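Beta-galactosidase (Marinomonas sp. ef1, PDB 6Y2K) hydrolyses terminal beta-D-galactose residues from beta-galactosides, as a cold-active, hexameric glycoside hydrolase of family GH42. Local coordinates at residues A[162-165]-A[166-170]; A[172-175]-A[176-180]; A[209-212]-A[213-217]; A[220-223]-A[224-228]. All coordinates share one frame; numbering follows the deposited sequence.

Contact 1 of 4, residues A[162-165]-A[166-170]; sequences LWLA and EKYGT
Lys167 stretches its chain alongside the indole of Trp163, one helical turn back, and its CD settles 3.7 Å from CH2 of that ring, coming in obliquely. The two side chains run side by side, pointing the same way, each with CG anti to its own N (chi1 -173° and -179°), which lets the lysine methylenes lie along a broad aromatic before NZ meets its acidic partners. NZ forms salt bridges with Asp210 and Glu502, while Trp163 NE1 is hydrogen-bonded to Asp217. Beside this pair, buried Leu164 sets CD2 in the plane of the Tyr168 ring, at its edge, 3.9 Å from CE2; the tyrosine hydroxyl is hydrogen-bonded to Asp210. This close-packed face belongs to the last turns of helix 154-168, one of the helices of the TIM-barrel region, where it meets helices 171-178 and 205-233. The helix stops at Gly169, whose N still reaches Ala165 O at 2.8 Å but whose phi of 81° suits a residue without CB. On the other flank the packing thins: Leu162 and Glu166 are solvent-exposed and joined chiefly through the backbone bond from Glu166 N to Leu162 O (3.1 Å).

Contact 2 of 4, residues A[172-175]-A[176-180]; sequences EALN and KAWGN
After Trp178 N bonds to Leu174 O at 2.9 Å, the backbone swings through Gly179, with phi of 67°, and brings Asn180 N back to Asn175 O at 3.0 Å. Glycine suits this left-handed conformation because it has no CB to hinder it. Leu174, its CG anti to the backbone N, lays CD2 over the face of the Trp178 six-membered ring, 3.8 Å from the centroid, a CH-pi contact. The same methyl lies 3.6 Å from Asn180 ND2. The bond from Asn180 N to Asn175 O, with a weak one from Gly179 N to Lys176 O inside it, makes a Schellman motif at the C-terminal end of helix 171-178. The two asparagines reinforce it: Asn180 ND2 gives a nearly straight bond (175°) to a lone pair of Asn175 OD1, 3.0 Å away, with the amide planes 68° apart. Each amide has a further partner, Asn175 ND2 on Tyr187 O and Asn180 OD1 on Asn204. Trp178 stacks on His207 and sends NE1 to Asp210; with an alanine here, Leu174 CD2 would probably lose the surface it rests on and the aspartate one of its donors. Lys176, by contrast, extends into solvent, its CB near Glu172 O at 3.7 Å.

Contact 3 of 4, residues A[209-212]-A[213-217]; sequences LDFQ and RCCSD
Arg213 reaches back over Leu209 and Asp210 along helix 205-233, the long helix that leads into strand 238-244 of the TIM barrel. With CG beside the backbone N (chi1 -70°), the chain heads toward the preceding turn. CB sits 3.6 Å from Leu209 O, and CG and CD pass the same carbonyl oxygen, CG at 3.3 Å. NE then comes over Leu209 CG and forms a salt bridge with Asp419. The guanidinium presents one face to the leucine, whose CD2 lies 3.5 Å from NH2, so a branched aliphatic residue supports the flat cation from one side. At the edge, NH1 bonds to Asp210 OD1 at 3.0 Å (152°) in a salt bridge; the oxygen lies in the guanidinium plane but is met end-on, and the carboxylate is turned 39° from that plane. OD1 also meets Lys167, and OD2 is hydrogen-bonded to Tyr168 OH. NH2 goes to the backbone oxygen of Glu502, which completes a grip on all three nitrogens and fixes the group's rotation. A methionine in its place would probably leave Asp419 and Asp210 each short of a charged mate and Glu502 O without this donor. On another flank of the helix, small Cys215 sets SG over the face of the Phe211 ring, a sulfur-aromatic contact, 3.7 Å from the centroid and displaced toward CZ.

Contact 4 of 4, residues A[220-223]-A[224-228]; sequences VAFN and KLQVD
In the later half of helix 205-233, the last and longest helix of the connection between barrel strands 134-138 and 238-244, Phe222 and Gln226 lie side by side one turn apart. Gln226 NE2 comes within 3.6 Å of Phe222 CE1, approaching the ring obliquely with the amide turned 54° from it. A water molecule occupies the angle between them. It donates to Phe222 O at 2.9 Å, accepts from Gln226 NE2 at 3.0 Å, and sits over the centre of the Phe222 ring. Gln226 N stands 3.9 Å from Phe222 O, too far for the usual helical bond, and the water takes its place at that oxygen. The ring stacks on Tyr106 and meets Phe108 edge-to-face, whereas the glutamine, extended beyond CG, carries OE1 to Thr72 and NE2 also to Thr74; its amide can thus donate and accept deep in a buried place. Asn223 likewise uses its polar end inward: OD1 accepts hydrogen bonds from the hydroxyls of Tyr143 and Thr139, while ND2 touches Val227 CG2 at 3.8 Å. On the outer flank, Lys224 bends at chi2 and chi4 to bring NZ 2.8 Å from Asp228 OD1, on its syn lone pair, a salt bridge one turn along that suits the exposed aspartate. Buried Phe222, Asn223, Gln226 and Val227 on one side, and Lys224 with exposed Asp228 on another, give the helix the two-sided character expected in a beta-alpha-beta crossover of the TIM barrel.

Overall arrangement
Followed from the N terminus, the four contacts lie in series and neither nest nor cross; each spans adjoining helical residues, so none closes a long loop. Contact 1 ends helix 154-168, and Thr170 caps the start of the helix holding contact 2, whose centre is about 12 Å away. The chain then travels through residues such as Tyr187 and Ile193 before entering helix 205-233. There contact 3 comes back beside both earlier contacts, and its Asp210 ties together side chains from all three helices. Contact 4 continues the same helix about 17 Å further on, centre to centre, touching neither contact 1 nor contact 2, and carries it onto the barrel beside helix 111-128.

Contact 1 of 4, residues A[162-165]-A[166-170]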
loop_
_atom_site.group_PDB
_atom_site.type_symbol
_atom_site.label_atom_id
_atom_site.label_comp_id
_atom_site.label_asym_id
_atom_site.label_seq_id
_atom_site.Cartn_x
_atom_site.Cartn_y
_atom_site.Cartn_z
ATOM N N LEU A 162 -20.630 36.543 41.167
ATOM C CA LEU A 162 -19.905 37.088 42.329
ATOM C C LEU A 162 -18.405 37.189 42.064
ATOM O O LEU A 162 -17.779 38.198 42.397
ATOM C CB LEU A 162 -20.148 36.249 43.591
ATOM C CG LEU A 162 -21.546 36.293 44.218
ATOM C CD1 LEU A 162 -21.611 35.309 45.387
ATOM C CD2 LEU A 162 -21.927 37.700 44.683
ATOM N N TRP A 163 -17.843 36.137 41.465
ATOM C CA TRP A 163 -16.422 36.085 41.103
ATOM C C TRP A 163 -16.040 37.198 40.119
ATOM O O TRP A 163 -14.991 37.826 40.269
ATOM C CB TRP A 163 -16.094 34.697 40.529
ATOM C CG TRP A 163 -14.642 34.393 40.252
ATOM C CD1 TRP A 163 -13.768 33.717 41.065
ATOM C CD2 TRP A 163 -13.919 34.707 39.064
ATOM N NE1 TRP A 163 -12.539 33.607 40.455
ATOM C CE2 TRP A 163 -12.606 34.204 39.224
ATOM C CE3 TRP A 163 -14.250 35.370 37.875
ATOM C CZ2 TRP A 163 -11.629 34.342 38.238
ATOM C CZ3 TRP A 163 -13.275 35.506 36.893
ATOM C CH2 TRP A 163 -11.980 34.995 37.083
ATOM N N LEU A 164 -16.900 37.454 39.134
ATOM C CA LEU A 164 -16.668 38.527 38.157
ATOM C C LEU A 164 -16.698 39.932 38.785
ATOM O O LEU A 164 -15.878 40.790 38.424
ATOM C CB LEU A 164 -17.689 38.455 37.016
ATOM C CG LEU A 164 -17.589 37.267 36.050
ATOM C CD1 LEU A 164 -18.821 37.232 35.164
ATOM C CD2 LEU A 164 -16.320 37.352 35.209
ATOM N N ALA A 165 -17.638 40.163 39.705
ATOM C CA ALA A 165 -17.705 41.437 40.439
ATOM C C ALA A 165 -16.435 41.671 41.253
ATOM O O ALA A 165 -15.889 42.780 41.246
ATOM C CB ALA A 165 -18.943 41.499 41.331
ATOM N N GLU A 166 -15.955 40.620 41.915
ATOM C CA GLU A 166 -14.703 40.676 42.678
ATOM C C GLU A 166 -13.487 40.982 41.790
ATOM O O GLU A 166 -12.636 41.780 42.166
ATOM C CB GLU A 166 -14.508 39.359 43.446
ATOM C CG GLU A 166 -13.289 39.272 44.356
ATOM C CD GLU A 166 -13.239 40.352 45.426
ATOM O OE1 GLU A 166 -14.311 40.728 45.957
ATOM O OE2 GLU A 166 -12.115 40.823 45.735
ATOM N N LYS A 167 -13.414 40.361 40.616
ATOM C CA LYS A 167 -12.310 40.603 39.685
ATOM C C LYS A 167 -12.342 41.992 39.054
ATOM O O LYS A 167 -11.325 42.674 39.043
ATOM C CB LYS A 167 -12.280 39.545 38.572
ATOM C CG LYS A 167 -11.133 39.733 37.589
ATOM C CD LYS A 167 -10.973 38.538 36.668
ATOM C CE LYS A 167 -9.825 38.770 35.703
ATOM N NZ LYS A 167 -9.511 37.563 34.896
ATOM N N TYR A 168 -13.489 42.394 38.519
ATOM C CA TYR A 168 -13.587 43.614 37.705
ATOM C C TYR A 168 -14.101 44.871 38.424
ATOM O O TYR A 168 -13.838 45.997 37.958
ATOM C CB TYR A 168 -14.448 43.333 36.462
ATOM C CG TYR A 168 -13.781 42.345 35.535
ATOM C CD1 TYR A 168 -12.679 42.720 34.775
ATOM C CD2 TYR A 168 -14.211 41.018 35.461
ATOM C CE1 TYR A 168 -12.035 41.811 33.938
ATOM C CE2 TYR A 168 -13.575 40.102 34.634
ATOM C CZ TYR A 168 -12.490 40.498 33.872
ATOM O OH TYR A 168 -11.849 39.605 33.052
ATOM N N GLY A 169 -14.854 44.692 39.512
ATOM C CA GLY A 169 -15.466 45.810 40.241
ATOM C C GLY A 169 -16.755 46.324 39.614
ATOM O O GLY A 169 -17.801 46.327 40.263
ATOM N N THR A 170 -16.669 46.786 38.366
ATOM C CA THR A 170 -17.815 47.262 37.609
ATOM C C THR A 170 -18.001 46.426 36.345
ATOM O O THR A 170 -17.028 45.890 35.787
ATOM C CB THR A 170 -17.631 48.732 37.194
ATOM O OG1 THR A 170 -16.542 48.844 36.276
ATOM C CG2 THR A 170 -17.352 49.616 38.411
#

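Contact 2 of 4, residues A[172-175]-A[176-180]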
loop_
_atom_site.group_PDB
_atom_site.type_symbol
_atom_site.label_atom_id
_atom_site.label_comp_id
_atom_site.label_asym_id
_atom_site.label_seq_id
_atom_site.Cartn_x
_atom_site.Cartn_y
_atom_site.Cartn_z
ATOM N N GLU A 172 -18.727 47.714 33.555
ATOM C CA GLU A 172 -18.075 48.533 32.532
ATOM C C GLU A 172 -16.646 48.033 32.288
ATOM O O GLU A 172 -16.219 47.869 31.133
ATOM C CB GLU A 172 -18.060 50.025 32.938
ATOM C CG GLU A 172 -19.405 50.763 32.824
ATOM C CD GLU A 172 -20.496 50.335 33.832
ATOM O OE1 GLU A 172 -20.176 49.996 35.004
ATOM O OE2 GLU A 172 -21.694 50.332 33.431
ATOM N N ALA A 173 -15.924 47.771 33.377
ATOM C CA ALA A 173 -14.568 47.234 33.303
ATOM C C ALA A 173 -14.525 45.843 32.671
ATOM O O ALA A 173 -13.612 45.543 31.895
ATOM C CB ALA A 173 -13.918 47.203 34.684
ATOM N N LEU A 174 -15.509 45.005 33.000
ATOM C CA LEU A 174 -15.628 43.682 32.388
ATOM C C LEU A 174 -15.884 43.794 30.877
ATOM O O LEU A 174 -15.246 43.072 30.091
ATOM C CB LEU A 174 -16.730 42.869 33.077
ATOM C CG LEU A 174 -17.042 41.452 32.554
ATOM C CD1 LEU A 174 -17.623 40.585 33.668
ATOM C CD2 LEU A 174 -17.964 41.491 31.328
ATOM N N ASN A 175 -16.801 44.681 30.474
ATOM C CA ASN A 175 -17.131 44.858 29.049
ATOM C C ASN A 175 -15.911 45.305 28.246
ATOM O O ASN A 175 -15.718 44.864 27.108
ATOM C CB ASN A 175 -18.284 45.856 28.836
ATOM C CG ASN A 175 -19.643 45.294 29.227
ATOM O OD1 ASN A 175 -19.935 44.095 29.040
ATOM N ND2 ASN A 175 -20.508 46.173 29.743
ATOM N N LYS A 176 -15.078 46.153 28.854
ATOM C CA LYS A 176 -13.851 46.603 28.216
ATOM C C LYS A 176 -12.822 45.475 28.098
ATOM O O LYS A 176 -12.211 45.297 27.038
ATOM C CB LYS A 176 -13.245 47.785 28.976
ATOM C CG LYS A 176 -12.188 48.529 28.172
ATOM C CD LYS A 176 -11.415 49.535 29.021
ATOM C CE LYS A 176 -10.200 50.053 28.265
ATOM N NZ LYS A 176 -9.480 51.087 29.058
ATOM N N ALA A 177 -12.632 44.734 29.189
ATOM C CA ALA A 177 -11.713 43.591 29.217
ATOM C C ALA A 177 -12.090 42.454 28.245
ATOM O O ALA A 177 -11.209 41.859 27.628
ATOM C CB ALA A 177 -11.591 43.056 30.640
ATOM N N TRP A 178 -13.385 42.162 28.122
ATOM C CA TRP A 178 -13.887 41.096 27.231
ATOM C C TRP A 178 -14.071 41.545 25.764
ATOM O O TRP A 178 -14.266 40.703 24.878
ATOM C CB TRP A 178 -15.243 40.572 27.741
ATOM C CG TRP A 178 -15.218 39.751 28.993
ATOM C CD1 TRP A 178 -14.219 39.679 29.928
ATOM C CD2 TRP A 178 -16.272 38.906 29.472
ATOM N NE1 TRP A 178 -14.578 38.815 30.940
ATOM C CE2 TRP A 178 -15.836 38.336 30.688
ATOM C CE3 TRP A 178 -17.534 38.556 28.976
ATOM C CZ2 TRP A 178 -16.626 37.441 31.421
ATOM C CZ3 TRP A 178 -18.324 37.670 29.715
ATOM C CH2 TRP A 178 -17.868 37.130 30.922
ATOM N N GLY A 179 -14.055 42.856 25.506
ATOM C CA GLY A 179 -14.352 43.385 24.173
ATOM C C GLY A 179 -15.799 43.171 23.737
ATOM O O GLY A 179 -16.069 42.880 22.565
ATOM N N ASN A 180 -16.736 43.373 24.667
ATOM C CA ASN A 180 -18.149 43.036 24.442
ATOM C C ASN A 180 -18.893 43.975 23.486
ATOM O O ASN A 180 -20.068 43.734 23.183
ATOM C CB ASN A 180 -18.902 42.912 25.776
ATOM C CG ASN A 180 -18.571 41.627 26.522
ATOM O OD1 ASN A 180 -18.141 40.630 25.920
ATOM N ND2 ASN A 180 -18.779 41.639 27.845
#

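Contact 3 of 4, residues A[209-212]-A[213-217]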
loop_
_atom_site.group_PDB
_atom_site.type_symbol
_atom_site.label_atom_id
_atom_site.label_comp_id
_atom_site.label_asym_id
_atom_site.label_seq_id
_atom_site.Cartn_x
_atom_site.Cartn_y
_atom_site.Cartn_z
ATOM N N LEU A 209 -12.774 31.816 29.261
ATOM C CA LEU A 209 -11.556 31.755 30.078
ATOM C C LEU A 209 -11.806 32.149 31.546
ATOM O O LEU A 209 -11.371 31.438 32.472
ATOM C CB LEU A 209 -10.440 32.611 29.462
ATOM C CG LEU A 209 -9.083 32.564 30.166
ATOM C CD1 LEU A 209 -8.571 31.140 30.324
ATOM C CD2 LEU A 209 -8.063 33.399 29.411
ATOM N N ASP A 210 -12.492 33.271 31.755
ATOM C CA ASP A 210 -12.915 33.676 33.108
ATOM C C ASP A 210 -13.820 32.623 33.768
ATOM O O ASP A 210 -13.699 32.378 34.980
ATOM C CB ASP A 210 -13.616 35.043 33.096
ATOM C CG ASP A 210 -12.646 36.220 33.156
ATOM O OD1 ASP A 210 -11.428 36.038 33.380
ATOM O OD2 ASP A 210 -13.126 37.361 33.003
ATOM N N PHE A 211 -14.687 31.977 32.983
ATOM C CA PHE A 211 -15.505 30.889 33.520
ATOM C C PHE A 211 -14.642 29.717 34.015
ATOM O O PHE A 211 -14.875 29.195 35.117
ATOM C CB PHE A 211 -16.562 30.411 32.514
ATOM C CG PHE A 211 -17.507 29.400 33.086
ATOM C CD1 PHE A 211 -18.344 29.744 34.137
ATOM C CD2 PHE A 211 -17.545 28.100 32.598
ATOM C CE1 PHE A 211 -19.209 28.814 34.689
ATOM C CE2 PHE A 211 -18.420 27.166 33.138
ATOM C CZ PHE A 211 -19.244 27.525 34.190
ATOM N N GLN A 212 -13.641 29.321 33.219
ATOM C CA GLN A 212 -12.719 28.251 33.615
ATOM C C GLN A 212 -11.971 28.618 34.885
ATOM O O GLN A 212 -11.834 27.797 35.786
ATOM C CB GLN A 212 -11.706 27.941 32.507
ATOM C CG GLN A 212 -10.941 26.634 32.697
ATOM C CD GLN A 212 -11.644 25.420 32.103
ATOM O OE1 GLN A 212 -12.330 25.523 31.093
ATOM N NE2 GLN A 212 -11.455 24.260 32.720
ATOM N N ARG A 213 -11.483 29.854 34.932
ATOM C CA ARG A 213 -10.759 30.362 36.091
ATOM C C ARG A 213 -11.631 30.328 37.338
ATOM O O ARG A 213 -11.173 29.906 38.411
ATOM C CB ARG A 213 -10.266 31.787 35.834
ATOM C CG ARG A 213 -9.141 31.873 34.813
ATOM C CD ARG A 213 -9.092 33.254 34.180
ATOM N NE ARG A 213 -7.841 33.531 33.474
ATOM C CZ ARG A 213 -7.611 34.626 32.743
ATOM N NH1 ARG A 213 -8.546 35.562 32.598
ATOM N NH2 ARG A 213 -6.430 34.793 32.143
ATOM N N CYS A 214 -12.888 30.754 37.193
ATOM C CA CYS A 214 -13.825 30.764 38.320
ATOM C C CYS A 214 -14.096 29.349 38.831
ATOM O O CYS A 214 -13.989 29.095 40.031
ATOM C CB CYS A 214 -15.134 31.464 37.931
ATOM S SG CYS A 214 -16.389 31.425 39.228
ATOM N N CYS A 215 -14.425 28.429 37.916
ATOM C CA CYS A 215 -14.659 27.029 38.270
ATOM C C CYS A 215 -13.436 26.396 38.954
ATOM O O CYS A 215 -13.581 25.667 39.944
ATOM C CB CYS A 215 -15.092 26.210 37.048
ATOM S SG CYS A 215 -16.753 26.622 36.448
ATOM N N SER A 216 -12.246 26.697 38.444
ATOM C CA SER A 216 -11.015 26.236 39.072
ATOM C C SER A 216 -10.902 26.794 40.498
ATOM O O SER A 216 -10.587 26.059 41.428
ATOM C CB SER A 216 -9.797 26.646 38.247
ATOM O OG SER A 216 -8.606 26.187 38.854
ATOM N N ASP A 217 -11.167 28.085 40.658
ATOM C CA ASP A 217 -11.187 28.710 41.991
ATOM C C ASP A 217 -12.187 28.074 42.969
ATOM O O ASP A 217 -11.926 28.060 44.169
ATOM C CB ASP A 217 -11.430 30.220 41.886
ATOM C CG ASP A 217 -10.163 31.003 41.567
ATOM O OD1 ASP A 217 -9.050 30.440 41.592
ATOM O OD2 ASP A 217 -10.295 32.208 41.303
#

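Contact 4 of 4, residues A[220-223]-A[224-228]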
loop_
_atom_site.group_PDB
_atom_site.type_symbol
_atom_site.label_atom_id
_atom_site.label_comp_id
_atom_site.label_asym_id
_atom_site.label_seq_id
_atom_site.Cartn_x
_atom_site.Cartn_y
_atom_site.Cartn_z
ATOM N N VAL A 220 -10.381 25.187 44.387
ATOM C CA VAL A 220 -9.461 25.737 45.396
ATOM C C VAL A 220 -10.199 25.982 46.715
ATOM O O VAL A 220 -9.739 25.522 47.767
ATOM C CB VAL A 220 -8.768 27.039 44.908
ATOM C CG1 VAL A 220 -7.899 27.663 46.003
ATOM C CG2 VAL A 220 -7.927 26.756 43.664
ATOM N N ALA A 221 -11.349 26.660 46.647
ATOM C CA ALA A 221 -12.161 26.990 47.836
ATOM C C ALA A 221 -12.726 25.759 48.548
ATOM O O ALA A 221 -12.691 25.677 49.780
ATOM C CB ALA A 221 -13.300 27.929 47.458
ATOM N N PHE A 222 -13.248 24.815 47.767
ATOM C CA PHE A 222 -13.769 23.534 48.285
ATOM C C PHE A 222 -12.704 22.761 49.055
ATOM O O PHE A 222 -12.976 22.206 50.127
ATOM C CB PHE A 222 -14.296 22.693 47.117
ATOM C CG PHE A 222 -14.938 21.383 47.511
ATOM C CD1 PHE A 222 -14.176 20.229 47.646
ATOM C CD2 PHE A 222 -16.316 21.290 47.676
ATOM C CE1 PHE A 222 -14.767 19.010 47.961
ATOM C CE2 PHE A 222 -16.918 20.076 47.999
ATOM C CZ PHE A 222 -16.140 18.935 48.148
ATOM N N ASN A 223 -11.497 22.719 48.496
ATOM C CA ASN A 223 -10.369 22.042 49.123
ATOM C C ASN A 223 -9.882 22.801 50.369
ATOM O O ASN A 223 -9.578 22.186 51.400
ATOM C CB ASN A 223 -9.225 21.878 48.112
ATOM C CG ASN A 223 -8.034 21.127 48.688
ATOM O OD1 ASN A 223 -8.143 19.949 49.035
ATOM N ND2 ASN A 223 -6.894 21.813 48.800
ATOM N N LYS A 224 -9.812 24.125 50.262
ATOM C CA LYS A 224 -9.319 24.977 51.346
ATOM C C LYS A 224 -10.159 24.866 52.629
ATOM O O LYS A 224 -9.605 24.926 53.739
ATOM C CB LYS A 224 -9.243 26.434 50.879
ATOM C CG LYS A 224 -8.683 27.438 51.882
ATOM C CD LYS A 224 -7.359 26.983 52.482
ATOM C CE LYS A 224 -6.493 28.141 52.962
ATOM N NZ LYS A 224 -7.115 28.927 54.066
ATOM N N LEU A 225 -11.471 24.680 52.499
ATOM C CA LEU A 225 -12.299 24.530 53.693
ATOM C C LEU A 225 -11.926 23.256 54.466
ATOM O O LEU A 225 -11.903 23.271 55.698
ATOM C CB LEU A 225 -13.801 24.630 53.385
ATOM C CG LEU A 225 -14.688 23.419 53.096
ATOM C CD1 LEU A 225 -14.988 22.580 54.335
ATOM C CD2 LEU A 225 -15.989 23.911 52.471
ATOM N N GLN A 226 -11.605 22.180 53.752
ATOM C CA GLN A 226 -11.175 20.932 54.387
ATOM C C GLN A 226 -9.782 21.086 55.000
ATOM O O GLN A 226 -9.546 20.658 56.129
ATOM C CB GLN A 226 -11.218 19.758 53.397
ATOM C CG GLN A 226 -12.609 19.524 52.792
ATOM C CD GLN A 226 -12.811 18.149 52.163
ATOM O OE1 GLN A 226 -12.091 17.188 52.490
ATOM N NE2 GLN A 226 -13.767 18.040 51.268
ATOM N N VAL A 227 -8.870 21.710 54.261
ATOM C CA VAL A 227 -7.509 21.964 54.755
ATOM C C VAL A 227 -7.522 22.756 56.080
ATOM O O VAL A 227 -6.787 22.417 57.015
ATOM C CB VAL A 227 -6.658 22.710 53.689
ATOM C CG1 VAL A 227 -5.378 23.296 54.285
ATOM C CG2 VAL A 227 -6.316 21.784 52.527
ATOM N N ASP A 228 -8.338 23.809 56.152
ATOM C CA ASP A 228 -8.395 24.638 57.370
ATOM C C ASP A 228 -8.819 23.812 58.597
ATOM O O ASP A 228 -8.215 23.943 59.673
ATOM C CB ASP A 228 -9.313 25.845 57.196
ATOM C CG ASP A 228 -8.761 26.888 56.237
ATOM O OD1 ASP A 228 -7.561 26.868 55.884
ATOM O OD2 ASP A 228 -9.555 27.758 55.842
HETATM O O HOH W 1 -15.221 20.641 50.946
#